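Type II secretion pathway related protein (Escherichia coli, PDB 3SOL) probably acts as the pilotin of the type II secretion system, a small helical lipoprotein thought to guide the secretin to the outer membrane. Local coordinates at residues Glu5-Met10 with Gln49-Glu54; Thr17-Met22 with Arg79-Arg84; Ala39-Ile44 with Ile89-Ala94. All coordinates share one frame; numbering follows the deposited sequence.

Contact 1 of 3, residues Glu5-Met10 with Gln49-Glu54; sequences EQLEQM and QSLTQE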
loop_
_atom_site.group_PDB
_atom_site.type_symbol
_atom_site.label_atom_id
_atom_site.label_comp_id
_atom_site.label_asym_id
_atom_site.label_seq_id
_atom_site.Cartn_x
_atom_site.Cartn_y
_atom_site.Cartn_z
ATOM N N GLU A 5 -8.625 -11.155 5.862
ATOM C CA GLU A 5 -7.451 -10.574 6.514
ATOM C C GLU A 5 -6.272 -10.420 5.557
ATOM O O GLU A 5 -5.451 -9.537 5.739
ATOM C CB GLU A 5 -7.028 -11.408 7.723
ATOM C CG GLU A 5 -8.074 -11.483 8.840
ATOM C CD GLU A 5 -8.324 -10.144 9.536
ATOM O OE1 GLU A 5 -7.410 -9.288 9.575
ATOM O OE2 GLU A 5 -9.446 -9.953 10.056
ATOM N N GLN A 6 -6.190 -11.279 4.548
ATOM C CA GLN A 6 -5.133 -11.190 3.546
ATOM C C GLN A 6 -5.384 -9.954 2.672
ATOM O O GLN A 6 -4.450 -9.220 2.334
ATOM C CB GLN A 6 -5.090 -12.450 2.677
ATOM C CG GLN A 6 -4.651 -13.733 3.407
ATOM C CD GLN A 6 -5.675 -14.255 4.404
ATOM O OE1 GLN A 6 -6.886 -14.140 4.192
ATOM N NE2 GLN A 6 -5.191 -14.829 5.501
ATOM N N LEU A 7 -6.656 -9.734 2.332
ATOM C CA LEU A 7 -7.087 -8.551 1.582
ATOM C C LEU A 7 -6.872 -7.286 2.407
ATOM O O LEU A 7 -6.362 -6.281 1.892
ATOM C CB LEU A 7 -8.565 -8.664 1.185
ATOM C CG LEU A 7 -9.203 -7.495 0.428
ATOM C CD1 LEU A 7 -8.361 -7.068 -0.756
ATOM C CD2 LEU A 7 -10.590 -7.864 -0.035
ATOM N N GLU A 8 -7.270 -7.337 3.680
ATOM C CA GLU A 8 -7.042 -6.225 4.615
ATOM C C GLU A 8 -5.555 -5.855 4.690
ATOM O O GLU A 8 -5.195 -4.675 4.621
ATOM C CB GLU A 8 -7.572 -6.581 6.010
ATOM C CG GLU A 8 -7.730 -5.372 6.943
ATOM C CD GLU A 8 -9.002 -4.554 6.663
ATOM O OE1 GLU A 8 -10.120 -5.125 6.754
ATOM O OE2 GLU A 8 -8.876 -3.333 6.374
ATOM N N GLN A 9 -4.706 -6.871 4.834
ATOM C CA GLN A 9 -3.249 -6.697 4.838
ATOM C C GLN A 9 -2.746 -6.058 3.544
ATOM O O GLN A 9 -2.141 -4.997 3.571
ATOM C CB GLN A 9 -2.552 -8.052 5.053
ATOM C CG GLN A 9 -1.060 -8.091 4.644
ATOM C CD GLN A 9 -0.291 -9.259 5.278
ATOM O OE1 GLN A 9 -0.866 -10.302 5.602
ATOM N NE2 GLN A 9 1.018 -9.070 5.461
ATOM N N MET A 10 -2.993 -6.713 2.417
ATOM C CA MET A 10 -2.530 -6.210 1.126
ATOM C C MET A 10 -3.045 -4.802 0.847
ATOM O O MET A 10 -2.287 -3.968 0.410
ATOM C CB MET A 10 -2.949 -7.133 -0.028
ATOM C CG MET A 10 -2.215 -8.489 -0.096
ATOM S SD MET A 10 -0.401 -8.394 -0.016
ATOM C CE MET A 10 -0.088 -6.960 -1.035
ATOM N N GLN A 49 -5.074 -17.025 -3.609
ATOM C CA GLN A 49 -5.613 -17.144 -4.964
ATOM C C GLN A 49 -6.832 -16.251 -5.186
ATOM O O GLN A 49 -7.068 -15.783 -6.304
ATOM C CB GLN A 49 -5.953 -18.611 -5.257
ATOM C CG GLN A 49 -4.772 -19.557 -4.999
ATOM C CD GLN A 49 -4.956 -20.959 -5.567
ATOM O OE1 GLN A 49 -6.034 -21.558 -5.468
ATOM N NE2 GLN A 49 -3.889 -21.498 -6.155
ATOM N N SER A 50 -7.583 -15.999 -4.117
ATOM C CA SER A 50 -8.820 -15.214 -4.195
ATOM C C SER A 50 -8.591 -13.730 -4.488
ATOM O O SER A 50 -9.421 -13.095 -5.134
ATOM C CB SER A 50 -9.619 -15.340 -2.887
ATOM O OG SER A 50 -9.099 -14.479 -1.877
ATOM N N LEU A 51 -7.484 -13.180 -3.997
ATOM C CA LEU A 51 -7.233 -11.741 -4.095
ATOM C C LEU A 51 -7.020 -11.283 -5.530
ATOM O O LEU A 51 -6.145 -11.799 -6.224
ATOM C CB LEU A 51 -5.992 -11.349 -3.284
ATOM C CG LEU A 51 -6.087 -11.352 -1.762
ATOM C CD1 LEU A 51 -4.802 -10.761 -1.194
ATOM C CD2 LEU A 51 -7.291 -10.552 -1.296
ATOM N N THR A 52 -7.813 -10.305 -5.958
ATOM C CA THR A 52 -7.649 -9.679 -7.263
ATOM C C THR A 52 -7.081 -8.276 -7.073
ATOM O O THR A 52 -7.173 -7.708 -5.979
ATOM C CB THR A 52 -8.994 -9.587 -8.002
ATOM O OG1 THR A 52 -9.916 -8.810 -7.231
ATOM C CG2 THR A 52 -9.580 -10.968 -8.223
ATOM N N GLN A 53 -6.490 -7.717 -8.130
ATOM C CA GLN A 53 -6.034 -6.330 -8.079
ATOM C C GLN A 53 -7.201 -5.350 -7.906
ATOM O O GLN A 53 -7.039 -4.344 -7.243
ATOM C CB GLN A 53 -5.192 -5.956 -9.310
ATOM C CG GLN A 53 -3.862 -6.699 -9.380
ATOM C CD GLN A 53 -3.080 -6.378 -10.633
ATOM O OE1 GLN A 53 -2.836 -5.215 -10.927
ATOM N NE2 GLN A 53 -2.689 -7.405 -11.381
ATOM N N GLU A 54 -8.368 -5.628 -8.485
ATOM C CA GLU A 54 -9.519 -4.742 -8.251
ATOM C C GLU A 54 -9.996 -4.763 -6.790
ATOM O O GLU A 54 -10.343 -3.719 -6.257
ATOM C CB GLU A 54 -10.683 -5.046 -9.193
ATOM C CG GLU A 54 -11.372 -6.344 -8.936
ATOM C CD GLU A 54 -12.314 -6.728 -10.068
ATOM O OE1 GLU A 54 -13.198 -5.901 -10.401
ATOM O OE2 GLU A 54 -12.159 -7.849 -10.623
#
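L51 reaches from the loop ahead of helix 53-69 onto the first turns of helix 5-23 and divides its two methyls between L7 and M10. CD2 takes the L7 side, lying 3.4 Å from CB of L7, which is tighter than carbons normally pack, and 3.5 Å from its CA, with CD1 of L7 a little farther off. The other branch, CD1, sits 3.6 Å from CG of M10 and also passes 3.9 Å from the backbone O of Q6. That oxygen already accepts the helical bond from M10 N, so the methyl merely lies beside it. L51 has its CG anti to its own carbonyl carbon (chi1 -72°), and this turn of the stem aims both methyls at the helix, one to each neighbour. In L7, CG is instead anti to the backbone N (chi1 178°); its isobutyl end therefore crosses L51 at a slant and goes on to touch D55 and I56 of helix 53-69. M10 bends at chi2 and chi3, offering CG to L51 while its far end turns off toward A39 on helix 32-45. W48, in the same connecting loop, touches Q6 and M10. With an alanine in place of L51, both methyls are gone, and a gap would probably open between L7 and M10, with W48 left to hold the loop against the helix. Just past the leucine, T52 is the N-cap of helix 53-69, its OG1 accepting from D55 N, so the loop residue that plugs into helix 5-23 stands one residue ahead of the N-cap of the next helix. No hydrogen bond crosses between 5-10 and 49-54: the attachment rests on shape and the burial of one leucine, and its strength should depend on how closely those aliphatic surfaces fit.

Contact 2 of 3, residues Thr17-Met22 with Arg79-Arg84; sequences TRYLKM and REFNRR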
loop_
_atom_site.group_PDB
_atom_site.type_symbol
_atom_site.label_atom_id
_atom_site.label_comp_id
_atom_site.label_asym_id
_atom_site.label_seq_id
_atom_site.Cartn_x
_atom_site.Cartn_y
_atom_site.Cartn_z
ATOM N N THR A 17 1.319 3.017 0.725
ATOM C CA THR A 17 2.251 3.340 -0.341
ATOM C C THR A 17 1.712 4.521 -1.151
ATOM O O THR A 17 2.456 5.442 -1.514
ATOM C CB THR A 17 2.510 2.087 -1.235
ATOM O OG1 THR A 17 3.013 1.018 -0.395
ATOM C CG2 THR A 17 3.517 2.396 -2.278
ATOM N N ARG A 18 0.403 4.523 -1.410
ATOM C CA ARG A 18 -0.253 5.695 -2.028
ATOM C C ARG A 18 -0.103 6.961 -1.166
ATOM O O ARG A 18 0.165 8.065 -1.664
ATOM C CB ARG A 18 -1.709 5.406 -2.288
ATOM C CG ARG A 18 -2.496 6.565 -2.814
ATOM C CD ARG A 18 -3.952 6.109 -2.972
ATOM N NE ARG A 18 -4.808 7.161 -3.484
ATOM C CZ ARG A 18 -6.127 7.054 -3.646
ATOM N NH1 ARG A 18 -6.773 5.933 -3.316
ATOM N NH2 ARG A 18 -6.805 8.077 -4.157
ATOM N N TYR A 19 -0.263 6.798 0.131
ATOM C CA TYR A 19 -0.074 7.915 1.055
ATOM C C TYR A 19 1.352 8.470 0.965
ATOM O O TYR A 19 1.536 9.672 0.908
ATOM C CB TYR A 19 -0.423 7.502 2.485
ATOM C CG TYR A 19 -1.030 8.627 3.304
ATOM C CD1 TYR A 19 -2.396 8.720 3.456
ATOM C CD2 TYR A 19 -0.238 9.595 3.911
ATOM C CE1 TYR A 19 -2.978 9.733 4.196
ATOM C CE2 TYR A 19 -0.822 10.646 4.656
ATOM C CZ TYR A 19 -2.192 10.688 4.787
ATOM O OH TYR A 19 -2.836 11.662 5.506
ATOM N N LEU A 20 2.354 7.592 0.911
ATOM C CA LEU A 20 3.742 8.031 0.781
ATOM C C LEU A 20 3.978 8.820 -0.493
ATOM O O LEU A 20 4.660 9.860 -0.480
ATOM C CB LEU A 20 4.694 6.828 0.838
ATOM C CG LEU A 20 4.924 6.234 2.217
ATOM C CD1 LEU A 20 5.920 5.076 2.107
ATOM C CD2 LEU A 20 5.430 7.331 3.207
ATOM N N LYS A 21 3.415 8.336 -1.595
ATOM C CA LYS A 21 3.584 8.981 -2.881
ATOM C C LYS A 21 2.884 10.334 -2.960
ATOM O O LYS A 21 3.428 11.286 -3.484
ATOM C CB LYS A 21 3.058 8.073 -3.991
ATOM C CG LYS A 21 3.961 6.913 -4.287
ATOM C CD LYS A 21 3.247 5.843 -5.131
ATOM C CE LYS A 21 2.822 6.329 -6.475
ATOM N NZ LYS A 21 2.089 5.239 -7.191
ATOM N N MET A 22 1.668 10.400 -2.438
ATOM C CA MET A 22 0.827 11.578 -2.575
ATOM C C MET A 22 1.193 12.658 -1.536
ATOM O O MET A 22 1.192 13.845 -1.852
ATOM C CB MET A 22 -0.659 11.188 -2.423
ATOM C CG MET A 22 -1.214 10.365 -3.583
ATOM S SD MET A 22 -1.686 11.355 -5.038
ATOM C CE MET A 22 -2.490 12.692 -4.275
ATOM N N ARG A 79 6.479 9.513 8.607
ATOM C CA ARG A 79 7.604 8.835 9.271
ATOM C C ARG A 79 7.277 7.379 9.615
ATOM O O ARG A 79 8.124 6.505 9.474
ATOM C CB ARG A 79 8.049 9.618 10.511
ATOM C CG ARG A 79 8.730 10.904 10.110
ATOM C CD ARG A 79 9.219 11.745 11.244
ATOM N NE ARG A 79 9.991 12.835 10.641
ATOM C CZ ARG A 79 11.296 12.822 10.388
ATOM N NH1 ARG A 79 12.078 11.812 10.759
ATOM N NH2 ARG A 79 11.825 13.870 9.771
ATOM N N GLU A 80 6.048 7.125 10.070
ATOM C CA GLU A 80 5.616 5.764 10.382
ATOM C C GLU A 80 5.590 4.886 9.133
ATOM O O GLU A 80 6.110 3.757 9.149
ATOM C CB GLU A 80 4.238 5.781 11.075
ATOM C CG GLU A 80 4.271 6.374 12.480
ATOM C CD GLU A 80 4.861 5.436 13.530
ATOM O OE1 GLU A 80 5.402 4.354 13.195
ATOM O OE2 GLU A 80 4.798 5.792 14.723
ATOM N N PHE A 81 5.012 5.394 8.041
ATOM C CA PHE A 81 4.932 4.610 6.811
ATOM C C PHE A 81 6.284 4.398 6.142
ATOM O O PHE A 81 6.542 3.303 5.658
ATOM C CB PHE A 81 3.969 5.233 5.806
ATOM C CG PHE A 81 2.530 5.239 6.243
ATOM C CD1 PHE A 81 2.028 4.283 7.094
ATOM C CD2 PHE A 81 1.672 6.208 5.752
ATOM C CE1 PHE A 81 0.681 4.296 7.459
ATOM C CE2 PHE A 81 0.329 6.239 6.109
ATOM C CZ PHE A 81 -0.164 5.289 6.961
ATOM N N ASN A 82 7.148 5.414 6.140
ATOM C CA ASN A 82 8.498 5.266 5.563
ATOM C C ASN A 82 9.304 4.180 6.261
ATOM O O ASN A 82 10.021 3.420 5.601
ATOM C CB ASN A 82 9.294 6.595 5.558
ATOM C CG ASN A 82 8.961 7.494 4.384
ATOM O OD1 ASN A 82 8.685 7.016 3.281
ATOM N ND2 ASN A 82 9.045 8.814 4.590
ATOM N N ARG A 83 9.178 4.100 7.590
ATOM C CA ARG A 83 9.832 3.046 8.358
ATOM C C ARG A 83 9.227 1.668 8.093
ATOM O O ARG A 83 9.946 0.683 7.841
ATOM C CB ARG A 83 9.763 3.382 9.855
ATOM C CG ARG A 83 10.447 2.371 10.737
ATOM C CD ARG A 83 10.282 2.718 12.208
ATOM N NE ARG A 83 10.927 1.717 13.064
ATOM C CZ ARG A 83 11.979 1.938 13.857
ATOM N NH1 ARG A 83 12.539 3.144 13.944
ATOM N NH2 ARG A 83 12.464 0.943 14.591
ATOM N N ARG A 84 7.905 1.585 8.162
ATOM C CA ARG A 84 7.213 0.298 8.120
ATOM C C ARG A 84 7.193 -0.364 6.739
ATOM O O ARG A 84 7.201 -1.593 6.657
ATOM C CB ARG A 84 5.784 0.471 8.625
ATOM C CG ARG A 84 5.739 0.874 10.092
ATOM C CD ARG A 84 5.143 -0.196 10.980
ATOM N NE ARG A 84 5.182 0.179 12.403
ATOM C CZ ARG A 84 4.517 1.211 12.939
ATOM N NH1 ARG A 84 3.738 1.995 12.190
ATOM N NH2 ARG A 84 4.629 1.466 14.246
#
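F81 and L20 form the close-packed heart of the crossing between 17-22 and 79-84. CD2 of L20 lies 3.6 Å from CB of F81, and CG of L20 is only slightly farther from the same carbon, so CG and one branch of the leucine press on the stem of the phenylalanine rather than on its ring. The ring is left for Y19: F81 CE2 comes 3.9 Å from Y19 CB and equally near the tyrosine CG. Together the two rings make an offset edge-to-face pair, the edge of F81 toward the face of Y19, with centroids 5.8 Å apart and planes at 71°. F81 carries its CG anti to its carbonyl carbon (chi1 -66°), which swings the ring across to the tyrosine. L67 of helix 53-69 touches both aromatic side chains, and Y64 meets the Y19 ring as well. The two helices belong to the all-helical pilotin fold and cross at -121°, their short axes 9.8 Å apart at closest; the C24-C78 disulfide ties the chain together just beyond both segments, after M22 and before R79. At N82 the rim turns polar but stays close: OD1 lies against both methyls of L20, 3.3 Å from CD2, and takes its hydrogen bond from R26 NH1. At the far end of the tyrosine, OH is likewise occupied, by E74 OE1 and K77 NZ. The loose side begins on the outer flank of helix 74-84, where E80 and R84, one turn apart, join in a salt bridge of 3.1 Å between OE1 of E80 and NH1 of R84, turned from helix 5-23, while R79 and R83 lie on the exposed surface.

Contact 3 of 3, residues Ala39-Ile44 with Ile89-Ala94; sequences ANRIAI and IGELLA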
loop_
_atom_site.group_PDB
_atom_site.type_symbol
_atom_site.label_atom_id
_atom_site.label_comp_id
_atom_site.label_asym_id
_atom_site.label_seq_id
_atom_site.Cartn_x
_atom_site.Cartn_y
_atom_site.Cartn_z
ATOM N N ALA A 39 1.721 -6.385 -5.651
ATOM C CA ALA A 39 0.819 -6.941 -4.635
ATOM C C ALA A 39 0.172 -8.247 -5.104
ATOM O O ALA A 39 0.017 -9.179 -4.317
ATOM C CB ALA A 39 -0.255 -5.922 -4.255
ATOM N N ASN A 40 -0.204 -8.307 -6.383
ATOM C CA ASN A 40 -0.779 -9.515 -6.983
ATOM C C ASN A 40 0.259 -10.634 -7.060
ATOM O O ASN A 40 -0.041 -11.793 -6.748
ATOM C CB ASN A 40 -1.341 -9.210 -8.381
ATOM C CG ASN A 40 -2.134 -10.380 -8.983
ATOM O OD1 ASN A 40 -2.860 -11.089 -8.288
ATOM N ND2 ASN A 40 -1.996 -10.569 -10.287
ATOM N N ARG A 41 1.473 -10.284 -7.478
ATOM C CA ARG A 41 2.592 -11.217 -7.458
ATOM C C ARG A 41 2.796 -11.776 -6.041
ATOM O O ARG A 41 2.778 -12.995 -5.833
ATOM C CB ARG A 41 3.867 -10.526 -7.959
ATOM C CG ARG A 41 5.087 -11.442 -8.011
ATOM C CD ARG A 41 6.339 -10.747 -8.560
ATOM N NE ARG A 41 6.776 -9.596 -7.761
ATOM C CZ ARG A 41 7.373 -9.660 -6.568
ATOM N NH1 ARG A 41 7.604 -10.831 -5.973
ATOM N NH2 ARG A 41 7.734 -8.536 -5.953
ATOM N N ILE A 42 2.975 -10.876 -5.076
ATOM C CA ILE A 42 3.178 -11.249 -3.666
ATOM C C ILE A 42 2.091 -12.204 -3.155
ATOM O O ILE A 42 2.411 -13.265 -2.622
ATOM C CB ILE A 42 3.242 -10.005 -2.752
ATOM C CG1 ILE A 42 4.564 -9.253 -2.951
ATOM C CG2 ILE A 42 3.110 -10.404 -1.287
ATOM C CD1 ILE A 42 4.615 -7.942 -2.233
ATOM N N ALA A 43 0.822 -11.826 -3.331
ATOM C CA ALA A 43 -0.332 -12.671 -2.949
ATOM C C ALA A 43 -0.254 -14.079 -3.538
ATOM O O ALA A 43 -0.471 -15.062 -2.827
ATOM C CB ALA A 43 -1.649 -12.011 -3.373
ATOM N N ILE A 44 0.046 -14.164 -4.834
ATOM C CA ILE A 44 0.147 -15.452 -5.534
ATOM C C ILE A 44 1.305 -16.304 -4.998
ATOM O O ILE A 44 1.194 -17.526 -4.923
ATOM C CB ILE A 44 0.273 -15.260 -7.066
ATOM C CG1 ILE A 44 -1.046 -14.734 -7.633
ATOM C CG2 ILE A 44 0.643 -16.584 -7.768
ATOM C CD1 ILE A 44 -1.055 -14.601 -9.137
ATOM N N ILE A 89 8.584 -1.869 -0.143
ATOM C CA ILE A 89 9.267 -0.975 -1.095
ATOM C C ILE A 89 10.448 -1.693 -1.769
ATOM O O ILE A 89 10.726 -1.461 -2.942
ATOM C CB ILE A 89 9.730 0.330 -0.408
ATOM C CG1 ILE A 89 8.508 1.146 0.050
ATOM C CG2 ILE A 89 10.619 1.154 -1.336
ATOM C CD1 ILE A 89 8.839 2.355 0.921
ATOM N N GLY A 90 11.122 -2.575 -1.032
ATOM C CA GLY A 90 12.167 -3.451 -1.607
ATOM C C GLY A 90 11.669 -4.377 -2.710
ATOM O O GLY A 90 12.372 -4.620 -3.693
ATOM N N GLU A 91 10.456 -4.901 -2.538
ATOM C CA GLU A 91 9.793 -5.692 -3.578
ATOM C C GLU A 91 9.361 -4.821 -4.763
ATOM O O GLU A 91 9.452 -5.239 -5.926
ATOM C CB GLU A 91 8.577 -6.422 -2.999
ATOM C CG GLU A 91 8.938 -7.484 -1.968
ATOM C CD GLU A 91 9.768 -8.616 -2.565
ATOM O OE1 GLU A 91 9.223 -9.377 -3.395
ATOM O OE2 GLU A 91 10.965 -8.729 -2.206
ATOM N N LEU A 92 8.896 -3.613 -4.455
ATOM C CA LEU A 92 8.463 -2.655 -5.469
ATOM C C LEU A 92 9.602 -2.257 -6.397
ATOM O O LEU A 92 9.433 -2.234 -7.615
ATOM C CB LEU A 92 7.890 -1.389 -4.810
ATOM C CG LEU A 92 6.509 -1.503 -4.162
ATOM C CD1 LEU A 92 6.075 -0.156 -3.574
ATOM C CD2 LEU A 92 5.484 -2.006 -5.166
ATOM N N LEU A 93 10.756 -1.943 -5.810
ATOM C CA LEU A 93 11.899 -1.438 -6.569
ATOM C C LEU A 93 12.774 -2.569 -7.137
ATOM O O LEU A 93 13.608 -2.322 -8.014
ATOM C CB LEU A 93 12.734 -0.470 -5.704
ATOM C CG LEU A 93 12.029 0.814 -5.219
ATOM C CD1 LEU A 93 12.916 1.644 -4.296
ATOM C CD2 LEU A 93 11.558 1.658 -6.395
ATOM N N ALA A 94 12.564 -3.800 -6.661
ATOM C CA ALA A 94 13.369 -4.953 -7.088
ATOM C C ALA A 94 13.328 -5.145 -8.600
ATOM O O ALA A 94 14.376 -5.306 -9.234
ATOM C CB ALA A 94 12.896 -6.234 -6.388
ATOM O OXT ALA A 94 12.251 -5.149 -9.213
#
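R41 and E91 meet at the protein surface in a salt bridge that uses one carboxylate oxygen and both terminal nitrogens of the arginine. NH2 gives the stronger bond, 3.1 Å to E91 OE1 with an N-H...O angle of 159°; NH1 adds a weak one to the same oxygen at 3.4 Å. OE1 lies at the guanidinium edge, practically in its plane, but the carboxylate is turned by 56° against that plane, and NH2 approaches OE1 from above the carboxylate, 40° out of its plane. The pairing is thus lopsided, with OE1 alone taking both donors. Behind the charges, the chains are folded to fit. R41 leaves its helix with CG anti to the backbone N and bends at chi3, bringing the guanidinium round to the glutamate; E91 bends at chi2, which brings its carboxylate round to the arginine, and its CB, set by the helix backbone, also lies at the guanidinium edge, in plane. I42 supplies a looser apolar touch, its CD1 4.3 Å from E91 CB. Farther inward, V38 touches both E91 and L92, and L92 also reaches I35 and, on helix 5-23, T17. The salt bridge therefore spans the outer side of the packing between helix 32-45 and the C-terminal helix 86-93, with helix 5-23 behind, meeting A39 through M10 and V14.

In the fold
Helix 5-23 carries the first segments of contacts 1 and 2, whose centres lie 20 Å apart on opposite sides of the chain's centre and do not touch. Contact 3, joining helices 32-45 and 86-93, touches both: M10 packs on A39 and L51 on A43 toward contact 1, while T17 packs on L92 and L20 on I89 toward contact 2. Its centre is 13 Å from the former and 16 Å from the latter. Along the chain the first segments come in the order 5-10, 17-22, 39-44, the second in the order 49-54, 79-84, 89-94, so every pair of contacts crosses. This interlacing joins early and late helices into one compact all-helical pilotin domain.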